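Local coordinates for 2-dehydropantoate 2-reductase (Porphyromonas gingivalis, PDB 2QYT), which probably catalyses the NADPH-dependent reduction of 2-dehydropantoate (ketopantoate) to (R)-pantoate in the biosynthesis of pantothenate, at residues 17-22 / 88-93; 101-106 / 124-129; 113-116 / 121-124; 134-139 / 169-174; 159-164 / 179-184. One frame throughout, in Å; residues are numbered along the deposited sequence.

In the fold
All five contacts lie in the Rossmann-type part of the chain or in the beta-rich unit that follows it. Interactions 1 and 3 reach neighbouring strands of the parallel sheet, 86-89 and 111-115, with centres about 12 Å apart. Interactions 2 and 3 share helix 122-126 and Glu-124, about 10 Å between centres, and pack helices against that sheet. Interactions 4 and 5 both use helix 172-183, against the residue leading into strand 137-148 and against its neighbour 158-164, about 12 Å apart, and their segments alternate along the chain. Interaction 1 closes before the others open. Leu-114 and Leu-116 touch Phe-161, which ties the parallel sheet, with its probable cofactor-binding glycine turn, to the mixed one.

Interaction 1. Residues 17-22 / 88-93; sequences GGVGGY and LFCTKD. With EDO (1,2-ethanediol), chain G; SO4 (sulfate ion), chain E; SO4 (sulfate ion), chain B.
The CA of Gly-20 rests on the side chain of Cys-90, meeting both its CB and its SG at 3.7 Å. With no side chain at Gly-20, the first turn of the helix lies with its backbone directly on Cys-90. Cys-90 SG turns back beside its own backbone N (chi1 -56°) and meets CG1 of Val-19 at 4.2 Å; Val-19 and Cys-90 both continue onto Leu-116.

Next to Gly-20 and Cys-90 lies a 1,2-ethanediol, probably from the crystallisation liquor. Its O1 is gripped by two amides, Gly-17 N and Gly-20 N, each 2.9 Å away, the second bond being the straighter at 161°. The same O1 is 2.9 Å from Cys-90 O and so lies between the glycine amides and that carbonyl. Two sulfates lie further out. The sulfate of chain B accepts from Gly-18 N through its O1 at 3.0 Å. That of chain E takes a weak bond from Gly-17 N and a bond from Thr-91 OG1, an oxygen that also receives Asp-93 N at 2.9 Å in an ST turn. Strand 86-89 is itself held by backbone bonds to Phe-14 and Leu-116. Amides at a helix start gathered around small polar groups and anions, with Gly-17 as N-cap, are consistent with the GxGxxG turn of a Rossmann fold, where a dinucleotide would probably bind.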
# COMPACT_ATOMS: atom_id res chain seq x y z
N GLY A 17 1.45 -9.03 6.61
CA GLY A 17 1.09 -9.91 5.50
C GLY A 17 2.19 -9.73 4.45
O GLY A 17 3.34 -9.36 4.79
N GLY A 18 1.85 -9.95 3.17
CA GLY A 18 2.87 -9.89 2.14
C GLY A 18 3.64 -8.59 2.11
O GLY A 18 4.87 -8.57 2.06
N VAL A 19 2.92 -7.48 2.21
CA VAL A 19 3.51 -6.14 2.06
C VAL A 19 4.27 -5.76 3.35
O VAL A 19 5.46 -5.46 3.32
CB VAL A 19 2.44 -5.09 1.68
CG1 VAL A 19 3.01 -3.62 1.83
CG2 VAL A 19 1.85 -5.38 0.25
N GLY A 20 3.62 -5.82 4.50
CA GLY A 20 4.32 -5.47 5.75
C GLY A 20 5.41 -6.46 6.08
O GLY A 20 6.46 -6.08 6.60
N GLY A 21 5.19 -7.73 5.79
CA GLY A 21 6.17 -8.75 6.13
C GLY A 21 7.40 -8.65 5.27
O GLY A 21 8.56 -8.72 5.79
N TYR A 22 7.21 -8.47 3.96
CA TYR A 22 8.34 -8.22 3.12
C TYR A 22 9.13 -6.94 3.45
O TYR A 22 10.34 -6.98 3.55
CB TYR A 22 7.94 -8.18 1.63
CG TYR A 22 9.17 -7.98 0.80
CD1 TYR A 22 10.05 -9.05 0.56
CD2 TYR A 22 9.54 -6.70 0.35
CE1 TYR A 22 11.20 -8.89 -0.18
CE2 TYR A 22 10.73 -6.51 -0.40
CZ TYR A 22 11.54 -7.64 -0.67
OH TYR A 22 12.70 -7.52 -1.41
N LEU A 88 4.73 1.96 9.30
CA LEU A 88 4.26 1.42 8.01
C LEU A 88 2.96 0.67 8.30
O LEU A 88 2.95 -0.32 9.06
CB LEU A 88 5.34 0.45 7.48
CG LEU A 88 6.39 0.94 6.50
CD1 LEU A 88 6.92 2.31 6.75
CD2 LEU A 88 7.52 -0.13 6.26
N PHE A 89 1.87 1.20 7.77
CA PHE A 89 0.53 0.74 8.11
C PHE A 89 0.14 -0.19 6.97
O PHE A 89 -0.06 0.25 5.85
CB PHE A 89 -0.42 1.95 8.26
CG PHE A 89 -1.80 1.60 8.75
CD1 PHE A 89 -2.07 1.51 10.12
CD2 PHE A 89 -2.84 1.35 7.84
CE1 PHE A 89 -3.34 1.19 10.59
CE2 PHE A 89 -4.15 1.01 8.30
CZ PHE A 89 -4.39 0.95 9.69
N CYS A 90 0.05 -1.49 7.26
CA CYS A 90 -0.04 -2.55 6.27
C CYS A 90 -1.12 -3.57 6.60
O CYS A 90 -1.04 -4.72 6.20
CB CYS A 90 1.33 -3.25 6.13
SG CYS A 90 2.69 -2.10 5.73
N THR A 91 -2.16 -3.17 7.31
CA THR A 91 -3.23 -4.13 7.59
C THR A 91 -4.43 -3.83 6.69
O THR A 91 -4.74 -2.68 6.43
CB THR A 91 -3.67 -4.10 9.08
OG1 THR A 91 -4.77 -5.00 9.24
CG2 THR A 91 -4.16 -2.75 9.46
N LYS A 92 -5.11 -4.85 6.20
CA LYS A 92 -6.41 -4.61 5.57
C LYS A 92 -7.57 -4.91 6.51
O LYS A 92 -8.74 -4.83 6.12
CB LYS A 92 -6.56 -5.37 4.24
CG LYS A 92 -6.42 -6.90 4.30
CD LYS A 92 -7.01 -7.61 3.03
CE LYS A 92 -6.05 -7.58 1.80
NZ LYS A 92 -5.18 -8.83 1.56
N ASP A 93 -7.22 -5.25 7.76
CA ASP A 93 -8.16 -5.90 8.69
C ASP A 93 -9.07 -4.92 9.44
O ASP A 93 -10.22 -5.26 9.73
CB ASP A 93 -7.44 -6.89 9.65
CG ASP A 93 -6.91 -8.16 8.92
OD1 ASP A 93 -5.90 -8.76 9.38
OD2 ASP A 93 -7.50 -8.55 7.89
C1 EDO G . 0.27 -6.31 3.91
O1 EDO G . 0.87 -6.60 5.18
C2 EDO G . -0.45 -7.53 3.33
O2 EDO G . -0.29 -7.49 1.92
S SO4 E . -2.54 -8.27 7.25
O1 SO4 E . -2.22 -9.64 7.59
O2 SO4 E . -3.02 -8.19 5.86
O3 SO4 E . -3.54 -7.81 8.21
O4 SO4 E . -1.36 -7.42 7.36
S SO4 B . -1.54 -11.05 2.21
O1 SO4 B . -0.59 -10.27 1.45
O2 SO4 B . -2.47 -11.60 1.22
O3 SO4 B . -0.92 -12.10 3.00
O4 SO4 B . -2.25 -10.17 3.13

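Interaction 2. Residues 101-106 / 124-129; sequences AEIRPM and ERMRTY
Ile-103 and Met-126 meet from two helices, 96-103 and 122-126, whose backbones stay apart and are bridged by side chains; residues 104-106 form a 3-10 segment, with Met-106 N bonded to Ile-103 O at 2.8 Å. In the buried half, CD1 of Ile-103 touches CE of the selenomethionine Met-126 at 4.0 Å, the two side chains crossing at about a right angle. Met-126 bends at its last torsion (chi3 56°), which swings its methyl group to Ile-103. Both residues also press on Ile-113 and Phe-89, so the pair lies against strands 111-115 and 86-89 and forms part of the helical layer on the parallel sheet of the Rossmann-type domain. The exposed half is polar and slighter. Arg-104, extended from CG to NE, brings NH1 to the backbone O of Tyr-129 in a weak hydrogen bond of 3.4 Å and 138°, with the oxygen at the guanidinium edge, near its plane. The ring of Tyr-129 leads away from this bond, its plane 64° from that of the guanidinium, and its OH is hydrogen-bonded to Glu-97. CG2 of Thr-128 lies over the centre of one face of that ring, 3.8 Å above the plane, and Thr-128 OG1 bonds to Arg-125 O at 2.8 Å.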
# COMPACT_ATOMS: atom_id res chain seq x y z
N ALA A 101 -7.01 3.99 16.39
CA ALA A 101 -7.02 3.70 17.84
C ALA A 101 -5.90 2.72 18.28
O ALA A 101 -5.21 2.95 19.29
CB ALA A 101 -8.37 3.21 18.27
N GLU A 102 -5.67 1.67 17.48
CA GLU A 102 -4.72 0.61 17.79
C GLU A 102 -3.28 1.00 17.61
O GLU A 102 -2.42 0.47 18.29
CB GLU A 102 -4.97 -0.62 16.89
CG GLU A 102 -6.43 -0.99 16.79
CD GLU A 102 -6.83 -2.07 17.74
OE1 GLU A 102 -5.96 -2.52 18.51
OE2 GLU A 102 -8.02 -2.47 17.71
N ILE A 103 -2.99 1.90 16.69
CA ILE A 103 -1.62 2.34 16.51
C ILE A 103 -1.25 3.57 17.39
O ILE A 103 -0.08 3.92 17.47
CB ILE A 103 -1.28 2.61 14.99
CG1 ILE A 103 -1.98 3.88 14.50
CG2 ILE A 103 -1.59 1.36 14.11
CD1 ILE A 103 -1.58 4.31 13.05
N ARG A 104 -2.23 4.25 17.98
CA ARG A 104 -1.95 5.44 18.80
C ARG A 104 -0.81 5.29 19.84
O ARG A 104 0.02 6.23 20.01
CB ARG A 104 -3.22 6.00 19.48
CG ARG A 104 -4.07 6.91 18.59
CD ARG A 104 -5.12 7.70 19.38
NE ARG A 104 -5.93 8.54 18.50
CZ ARG A 104 -5.53 9.73 18.07
NH1 ARG A 104 -6.31 10.46 17.28
NH2 ARG A 104 -4.33 10.20 18.42
N PRO A 105 -0.75 4.15 20.56
CA PRO A 105 0.40 4.00 21.47
C PRO A 105 1.77 4.08 20.80
O PRO A 105 2.75 4.26 21.48
CB PRO A 105 0.17 2.62 22.12
CG PRO A 105 -1.29 2.42 22.07
CD PRO A 105 -1.68 3.02 20.69
N MSE A 106 1.84 3.98 19.47
CA MSE A 106 3.10 4.14 18.81
C MSE A 106 3.36 5.54 18.26
O MSE A 106 4.42 5.79 17.71
CB MSE A 106 3.30 3.07 17.70
CG MSE A 106 3.27 1.64 18.30
SE MSE A 106 3.57 0.29 16.97
CE MSE A 106 1.95 0.61 15.87
N GLU A 124 -6.04 10.41 3.20
CA GLU A 124 -7.05 11.37 3.57
C GLU A 124 -7.89 10.88 4.75
O GLU A 124 -8.17 11.64 5.69
CB GLU A 124 -7.95 11.69 2.38
CG GLU A 124 -7.32 12.63 1.35
CD GLU A 124 -6.30 11.94 0.45
OE1 GLU A 124 -5.47 12.67 -0.13
OE2 GLU A 124 -6.31 10.69 0.33
N ARG A 125 -8.31 9.62 4.65
CA ARG A 125 -9.12 8.97 5.66
C ARG A 125 -8.39 8.99 7.01
O ARG A 125 -8.92 9.52 8.01
CB ARG A 125 -9.48 7.55 5.20
CG ARG A 125 -10.47 7.54 3.98
CD ARG A 125 -10.81 6.11 3.49
NE ARG A 125 -11.36 5.24 4.55
CZ ARG A 125 -12.47 5.51 5.26
NH1 ARG A 125 -13.15 6.64 5.05
NH2 ARG A 125 -12.89 4.65 6.20
N MSE A 126 -7.16 8.50 7.01
CA MSE A 126 -6.33 8.46 8.20
C MSE A 126 -5.98 9.84 8.77
O MSE A 126 -5.71 9.97 9.96
CB MSE A 126 -5.07 7.66 7.92
CG MSE A 126 -5.35 6.22 7.69
SE MSE A 126 -3.80 5.09 7.95
CE MSE A 126 -3.41 5.65 9.72
N ARG A 127 -5.97 10.85 7.91
CA ARG A 127 -5.79 12.23 8.36
C ARG A 127 -7.00 12.85 9.05
O ARG A 127 -6.96 14.04 9.42
CB ARG A 127 -5.38 13.14 7.21
CG ARG A 127 -3.96 12.98 6.84
CD ARG A 127 -3.60 13.87 5.63
NE ARG A 127 -2.36 13.41 5.03
CZ ARG A 127 -1.80 13.92 3.94
NH1 ARG A 127 -2.37 14.94 3.31
NH2 ARG A 127 -0.67 13.41 3.49
N THR A 128 -8.09 12.09 9.20
CA THR A 128 -9.30 12.62 9.82
C THR A 128 -8.95 12.98 11.27
O THR A 128 -9.23 14.08 11.71
CB THR A 128 -10.47 11.62 9.72
OG1 THR A 128 -10.86 11.54 8.36
CG2 THR A 128 -11.65 12.08 10.48
N TYR A 129 -8.31 12.06 11.98
CA TYR A 129 -8.09 12.30 13.40
C TYR A 129 -6.66 12.61 13.78
O TYR A 129 -6.39 12.88 14.96
CB TYR A 129 -8.58 11.13 14.25
CG TYR A 129 -10.00 10.68 13.99
CD1 TYR A 129 -11.09 11.40 14.49
CD2 TYR A 129 -10.24 9.52 13.27
CE1 TYR A 129 -12.38 10.96 14.28
CE2 TYR A 129 -11.52 9.08 13.05
CZ TYR A 129 -12.58 9.78 13.55
OH TYR A 129 -13.85 9.30 13.28

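Interaction 3. Residues 113-116 / 121-124; sequences ILPL and DIAE
Pro-115 and Ile-122 carry this contact, which is apolar throughout, and they lie close: CB of the proline stands 3.5 Å from CG2 of the isoleucine, with CG of the ring at 4.0 Å from the same methyl group. The two side chains slide past each other in opposite directions. Ile-122 keeps CG2 opposite its backbone N and CG1 beside it (chi1 -56°), which turns the short branch to the proline while the longer arm, ending in CD1, leads away. A second, looser apolar approach is to the helix backbone, where CG of Pro-115 comes within 4.4 Å of the CA of Ala-123. In the Rossmann-type domain, strand 111-115 of the parallel sheet runs through a short connection into helix 122-126, which folds back so that its first turn lies on the strand's last residue. Further along, Met-126 also reaches Pro-115, so the proline faces two successive turns of the helix, while the side chain of Ala-123 meets Val-135. The polar bonds run from each segment to its surroundings: Leu-114 is backbone-bonded to Phe-89 of the neighbouring strand, Ile-113 to Val-134 and Trp-136 along the strand's other edge, and Glu-124 OE1 forms a salt bridge with Lys-137 NZ.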
# COMPACT_ATOMS: atom_id res chain seq x y z
N ILE A 113 3.33 8.28 9.53
CA ILE A 113 2.62 7.08 9.23
C ILE A 113 2.51 7.01 7.73
O ILE A 113 2.14 8.02 7.08
CB ILE A 113 1.22 7.07 9.87
CG1 ILE A 113 1.32 7.29 11.39
CG2 ILE A 113 0.52 5.77 9.59
CD1 ILE A 113 0.01 7.60 12.03
N LEU A 114 2.85 5.83 7.20
CA LEU A 114 2.76 5.48 5.78
C LEU A 114 1.76 4.34 5.55
O LEU A 114 2.09 3.18 5.77
CB LEU A 114 4.12 4.98 5.28
CG LEU A 114 4.92 5.85 4.32
CD1 LEU A 114 6.18 5.16 3.80
CD2 LEU A 114 3.98 6.21 3.19
N PRO A 115 0.55 4.65 5.06
CA PRO A 115 -0.32 3.57 4.66
C PRO A 115 0.14 3.04 3.30
O PRO A 115 0.31 3.82 2.34
CB PRO A 115 -1.72 4.24 4.54
CG PRO A 115 -1.53 5.69 4.94
CD PRO A 115 -0.07 5.97 4.80
N LEU A 116 0.38 1.74 3.21
CA LEU A 116 0.81 1.17 1.94
C LEU A 116 -0.30 0.38 1.21
O LEU A 116 -0.07 -0.24 0.17
CB LEU A 116 2.10 0.35 2.14
CG LEU A 116 3.27 1.14 2.80
CD1 LEU A 116 4.40 0.20 3.20
CD2 LEU A 116 3.77 2.33 1.90
N ASP A 121 -7.87 6.94 -1.33
CA ASP A 121 -7.87 8.02 -0.37
C ASP A 121 -7.57 7.58 1.06
O ASP A 121 -8.12 8.16 1.99
CB ASP A 121 -9.26 8.69 -0.41
CG ASP A 121 -10.35 7.76 0.07
OD1 ASP A 121 -10.10 6.55 0.22
OD2 ASP A 121 -11.47 8.25 0.31
N ILE A 122 -6.72 6.57 1.22
CA ILE A 122 -6.40 6.01 2.51
C ILE A 122 -5.76 7.07 3.42
O ILE A 122 -6.14 7.18 4.59
CB ILE A 122 -5.44 4.79 2.45
CG1 ILE A 122 -5.98 3.67 1.54
CG2 ILE A 122 -5.17 4.27 3.88
CD1 ILE A 122 -7.31 3.04 2.02
N ALA A 123 -4.83 7.85 2.86
CA ALA A 123 -4.15 8.91 3.61
C ALA A 123 -5.13 10.01 4.07
O ALA A 123 -5.05 10.50 5.18
CB ALA A 123 -3.03 9.52 2.77
N GLU A 124 -6.04 10.41 3.20
CA GLU A 124 -7.05 11.37 3.57
C GLU A 124 -7.89 10.88 4.75
O GLU A 124 -8.17 11.64 5.69
CB GLU A 124 -7.95 11.69 2.38
CG GLU A 124 -7.32 12.63 1.35
CD GLU A 124 -6.30 11.94 0.45
OE1 GLU A 124 -5.47 12.67 -0.13
OE2 GLU A 124 -6.31 10.69 0.33

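Interaction 4. Residues 134-139 / 169-174; sequences VVWKGC and EQTDDE
The six-membered ring of Trp-136 drives its CH2 corner into the first turn of helix 172-183, and the packing is tightest there. CH2 stands 3.3 Å from Glu-174 N and 3.4 Å from the carbonyl carbon of Asp-173, which lies at the ring's edge near its plane. CG of Glu-174 comes over one face instead, 3.8 Å from the ring centroid and 18° off the normal, a CH-pi contact shifted toward the rim. Trp-136 sets its CG beside the backbone N (chi1 -68°), and the indole projects from its chain segment toward the helix.

The helix turn is itself fixed by a capping box. Thr-171, the N-cap, receives Glu-174 N on its OG1 in a weak bond of 3.4 Å, and gives its own N to Glu-174 OE2 at 2.9 Å and a nearly straight 166°. That OE2 is approached on its anti side, well out of the carboxylate plane, and also bonds Ser-165, while Glu-174 OE1 is held by Asn-190. The buried carboxylate therefore has partners on both oxygens, which probably helps hold its CG over the indole.

Toward the outside the contact thins. Thr-171 OG1 lies 4.0 Å from CZ2 of the tryptophan. Asp-173 is partly exposed: its CB meets the ring at 3.8 Å from CH2, but its OD2 forms a salt bridge with Lys-112.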
# COMPACT_ATOMS: atom_id res chain seq x y z
N VAL A 134 1.46 14.30 10.03
CA VAL A 134 1.78 12.95 10.56
C VAL A 134 1.57 11.84 9.49
O VAL A 134 2.29 10.86 9.44
CB VAL A 134 0.94 12.62 11.85
CG1 VAL A 134 1.06 11.16 12.25
CG2 VAL A 134 1.35 13.51 13.04
N VAL A 135 0.60 12.02 8.61
CA VAL A 135 0.25 10.94 7.69
C VAL A 135 0.80 11.27 6.31
O VAL A 135 0.47 12.28 5.75
CB VAL A 135 -1.31 10.69 7.68
CG1 VAL A 135 -1.70 9.63 6.62
CG2 VAL A 135 -1.83 10.33 9.09
N TRP A 136 1.70 10.43 5.80
CA TRP A 136 2.17 10.54 4.43
C TRP A 136 1.38 9.59 3.52
O TRP A 136 0.55 8.86 4.00
CB TRP A 136 3.66 10.23 4.36
CG TRP A 136 4.58 11.24 5.06
CD1 TRP A 136 4.27 12.54 5.46
CD2 TRP A 136 5.96 11.06 5.34
NE1 TRP A 136 5.39 13.14 5.97
CE2 TRP A 136 6.43 12.25 5.94
CE3 TRP A 136 6.85 9.97 5.18
CZ2 TRP A 136 7.76 12.39 6.38
CZ3 TRP A 136 8.17 10.12 5.62
CH2 TRP A 136 8.60 11.32 6.21
N LYS A 137 1.61 9.65 2.22
CA LYS A 137 0.93 8.80 1.25
C LYS A 137 1.95 7.82 0.71
O LYS A 137 3.12 8.16 0.58
CB LYS A 137 0.41 9.64 0.09
CG LYS A 137 -0.52 10.71 0.55
CD LYS A 137 -1.29 11.34 -0.56
CE LYS A 137 -2.07 12.50 0.04
NZ LYS A 137 -2.75 13.32 -0.99
N GLY A 138 1.51 6.61 0.41
CA GLY A 138 2.41 5.63 -0.16
C GLY A 138 1.67 4.61 -0.99
O GLY A 138 0.46 4.47 -0.86
N CYS A 139 2.40 3.94 -1.90
CA CYS A 139 1.88 2.78 -2.56
C CYS A 139 3.02 1.87 -3.03
O CYS A 139 4.13 2.34 -3.32
CB CYS A 139 0.97 3.16 -3.73
SG CYS A 139 1.86 3.83 -5.15
N GLU A 169 8.48 20.71 -1.24
CA GLU A 169 9.89 20.39 -1.01
C GLU A 169 10.00 19.25 0.03
O GLU A 169 9.31 19.26 1.08
CB GLU A 169 10.69 21.64 -0.58
CG GLU A 169 12.17 21.66 -1.01
CD GLU A 169 12.48 22.56 -2.22
OE1 GLU A 169 11.69 23.48 -2.55
OE2 GLU A 169 13.55 22.36 -2.86
N GLN A 170 10.85 18.27 -0.28
CA GLN A 170 10.96 17.09 0.56
C GLN A 170 11.46 17.48 1.98
O GLN A 170 12.32 18.36 2.14
CB GLN A 170 11.77 15.99 -0.16
CG GLN A 170 12.05 16.34 -1.66
CD GLN A 170 11.57 15.32 -2.73
OE1 GLN A 170 12.32 14.98 -3.65
NE2 GLN A 170 10.31 14.87 -2.63
N THR A 171 10.87 16.89 3.01
CA THR A 171 11.25 17.24 4.38
C THR A 171 12.45 16.39 4.86
O THR A 171 12.86 15.44 4.20
CB THR A 171 10.06 17.14 5.37
OG1 THR A 171 9.68 15.77 5.55
CG2 THR A 171 8.86 17.93 4.87
N ASP A 172 13.00 16.76 6.00
CA ASP A 172 14.11 16.03 6.59
C ASP A 172 13.71 14.61 6.95
O ASP A 172 14.49 13.69 6.71
CB ASP A 172 14.62 16.75 7.85
CG ASP A 172 15.32 18.04 7.53
OD1 ASP A 172 15.70 18.23 6.33
OD2 ASP A 172 15.48 18.87 8.46
N ASP A 173 12.52 14.44 7.53
CA ASP A 173 12.00 13.12 7.91
C ASP A 173 11.83 12.27 6.65
O ASP A 173 12.10 11.08 6.70
CB ASP A 173 10.69 13.19 8.71
CG ASP A 173 10.90 13.46 10.23
OD1 ASP A 173 12.07 13.54 10.70
OD2 ASP A 173 9.88 13.59 10.97
N GLU A 174 11.46 12.91 5.53
CA GLU A 174 11.26 12.21 4.22
C GLU A 174 12.55 11.72 3.58
O GLU A 174 12.64 10.57 3.16
CB GLU A 174 10.60 13.14 3.22
CG GLU A 174 9.17 12.96 3.04
CD GLU A 174 8.65 13.86 1.98
OE1 GLU A 174 8.14 13.31 0.98
OE2 GLU A 174 8.73 15.09 2.12

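Interaction 5. Residues 159-164 / 179-184; sequences ELFYFG and ELLTAA. With EDO (1,2-ethanediol), chain J.
In the beta-alpha-beta unit formed by strand 158-164, helix 172-183 and strand 188-189, Leu-181 of the helix packs on Phe-161 and Phe-163, two aromatic residues from the same side of the strand. One methyl group does most of the work. CD1 of Leu-181 lies 3.5 Å from CE2 of Phe-161 and 3.8 Å from CE2 of Phe-163, where it touches an atom of each ring, oblique to both. The other methyl, CD2, sits over one face of the Phe-161 ring, offset toward its rim and 4.3 Å above the plane. The two phenylalanines reach CD1 by different routes: Phe-161 holds its CG opposite the backbone N (chi1 -176°), whereas CG of Phe-163 lies between the N and the carbonyl carbon (chi1 83°). The helix is the connection of a beta-alpha-beta crossover and packs on one face of the mixed sheet, and Leu-181 extends the apolar layer to Ala-188 of the next strand and to Ile-186. Tyr-23 meets the ring of Phe-161 edge-to-face. At the start of the segment, away from Leu-181, a 1,2-ethanediol probably from the crystallisation liquor accepts from Glu-159 N at 2.9 Å on its O2 and donates from that same oxygen to Glu-159 O at 2.8 Å.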
# COMPACT_ATOMS: atom_id res chain seq x y z
N GLU A 159 10.05 -5.31 -6.83
CA GLU A 159 9.17 -4.47 -6.03
C GLU A 159 9.48 -2.98 -6.19
O GLU A 159 10.61 -2.60 -6.53
CB GLU A 159 9.08 -4.92 -4.57
CG GLU A 159 10.34 -4.75 -3.68
CD GLU A 159 10.79 -3.30 -3.44
OE1 GLU A 159 12.02 -3.12 -3.33
OE2 GLU A 159 9.97 -2.35 -3.36
N LEU A 160 8.47 -2.14 -5.98
CA LEU A 160 8.56 -0.68 -6.04
C LEU A 160 7.81 -0.16 -4.83
O LEU A 160 6.76 -0.69 -4.54
CB LEU A 160 7.94 -0.16 -7.34
CG LEU A 160 8.69 -0.59 -8.61
CD1 LEU A 160 7.86 -0.31 -9.89
CD2 LEU A 160 10.08 0.11 -8.65
N PHE A 161 8.37 0.86 -4.15
CA PHE A 161 7.84 1.44 -2.93
C PHE A 161 7.95 2.93 -3.25
O PHE A 161 9.06 3.47 -3.43
CB PHE A 161 8.75 1.02 -1.76
CG PHE A 161 8.30 1.48 -0.37
CD1 PHE A 161 7.94 0.53 0.61
CD2 PHE A 161 8.32 2.82 -0.01
CE1 PHE A 161 7.59 0.93 1.91
CE2 PHE A 161 7.94 3.23 1.28
CZ PHE A 161 7.58 2.28 2.24
N TYR A 162 6.79 3.58 -3.34
CA TYR A 162 6.71 5.04 -3.49
C TYR A 162 6.10 5.68 -2.27
O TYR A 162 5.18 5.14 -1.68
CB TYR A 162 5.84 5.41 -4.68
CG TYR A 162 6.36 4.92 -5.98
CD1 TYR A 162 7.30 5.66 -6.69
CD2 TYR A 162 5.91 3.72 -6.52
CE1 TYR A 162 7.79 5.21 -7.93
CE2 TYR A 162 6.39 3.27 -7.77
CZ TYR A 162 7.32 4.02 -8.45
OH TYR A 162 7.80 3.58 -9.64
N PHE A 163 6.59 6.84 -1.88
CA PHE A 163 5.98 7.50 -0.71
C PHE A 163 6.26 8.98 -0.76
O PHE A 163 7.08 9.41 -1.57
CB PHE A 163 6.52 6.90 0.60
CG PHE A 163 7.83 7.47 1.02
CD1 PHE A 163 7.88 8.52 1.96
CD2 PHE A 163 9.02 7.00 0.44
CE1 PHE A 163 9.11 9.08 2.36
CE2 PHE A 163 10.25 7.56 0.81
CZ PHE A 163 10.28 8.61 1.79
N GLY A 164 5.57 9.75 0.07
CA GLY A 164 5.81 11.18 0.15
C GLY A 164 4.78 11.92 0.93
O GLY A 164 3.68 11.41 1.16
N GLU A 179 16.57 7.55 2.20
CA GLU A 179 17.91 7.00 2.41
C GLU A 179 17.92 5.71 3.19
O GLU A 179 18.67 4.77 2.90
CB GLU A 179 18.76 8.02 3.18
CG GLU A 179 19.12 9.26 2.41
CD GLU A 179 20.29 10.01 3.04
OE1 GLU A 179 21.22 10.39 2.31
OE2 GLU A 179 20.30 10.20 4.28
N LEU A 180 17.09 5.68 4.21
CA LEU A 180 17.00 4.53 5.06
C LEU A 180 16.34 3.30 4.35
O LEU A 180 16.79 2.16 4.50
CB LEU A 180 16.22 4.95 6.29
CG LEU A 180 16.09 3.97 7.43
CD1 LEU A 180 15.80 4.79 8.67
CD2 LEU A 180 14.91 3.09 7.05
N LEU A 181 15.27 3.55 3.61
CA LEU A 181 14.66 2.50 2.79
C LEU A 181 15.62 1.96 1.71
O LEU A 181 15.70 0.76 1.47
CB LEU A 181 13.39 3.05 2.12
CG LEU A 181 12.18 3.35 3.01
CD1 LEU A 181 11.13 4.15 2.24
CD2 LEU A 181 11.59 2.09 3.69
N THR A 182 16.37 2.84 1.07
CA THR A 182 17.22 2.35 -0.02
C THR A 182 18.51 1.66 0.53
O THR A 182 19.03 0.73 -0.09
CB THR A 182 17.51 3.46 -1.08
OG1 THR A 182 18.74 4.08 -0.80
CG2 THR A 182 16.46 4.54 -1.09
N ALA A 183 19.01 2.13 1.68
CA ALA A 183 20.05 1.39 2.44
C ALA A 183 19.63 -0.04 2.85
O ALA A 183 20.46 -0.91 3.04
CB ALA A 183 20.51 2.22 3.64
N ALA A 184 18.34 -0.28 2.94
CA ALA A 184 17.81 -1.58 3.29
C ALA A 184 17.55 -2.35 2.04
O ALA A 184 17.03 -3.48 2.09
CB ALA A 184 16.49 -1.42 4.14
C1 EDO J . 14.02 -6.20 -5.74
O1 EDO J . 13.64 -7.04 -4.66
C2 EDO J . 13.74 -4.75 -5.41
O2 EDO J . 12.72 -4.37 -6.34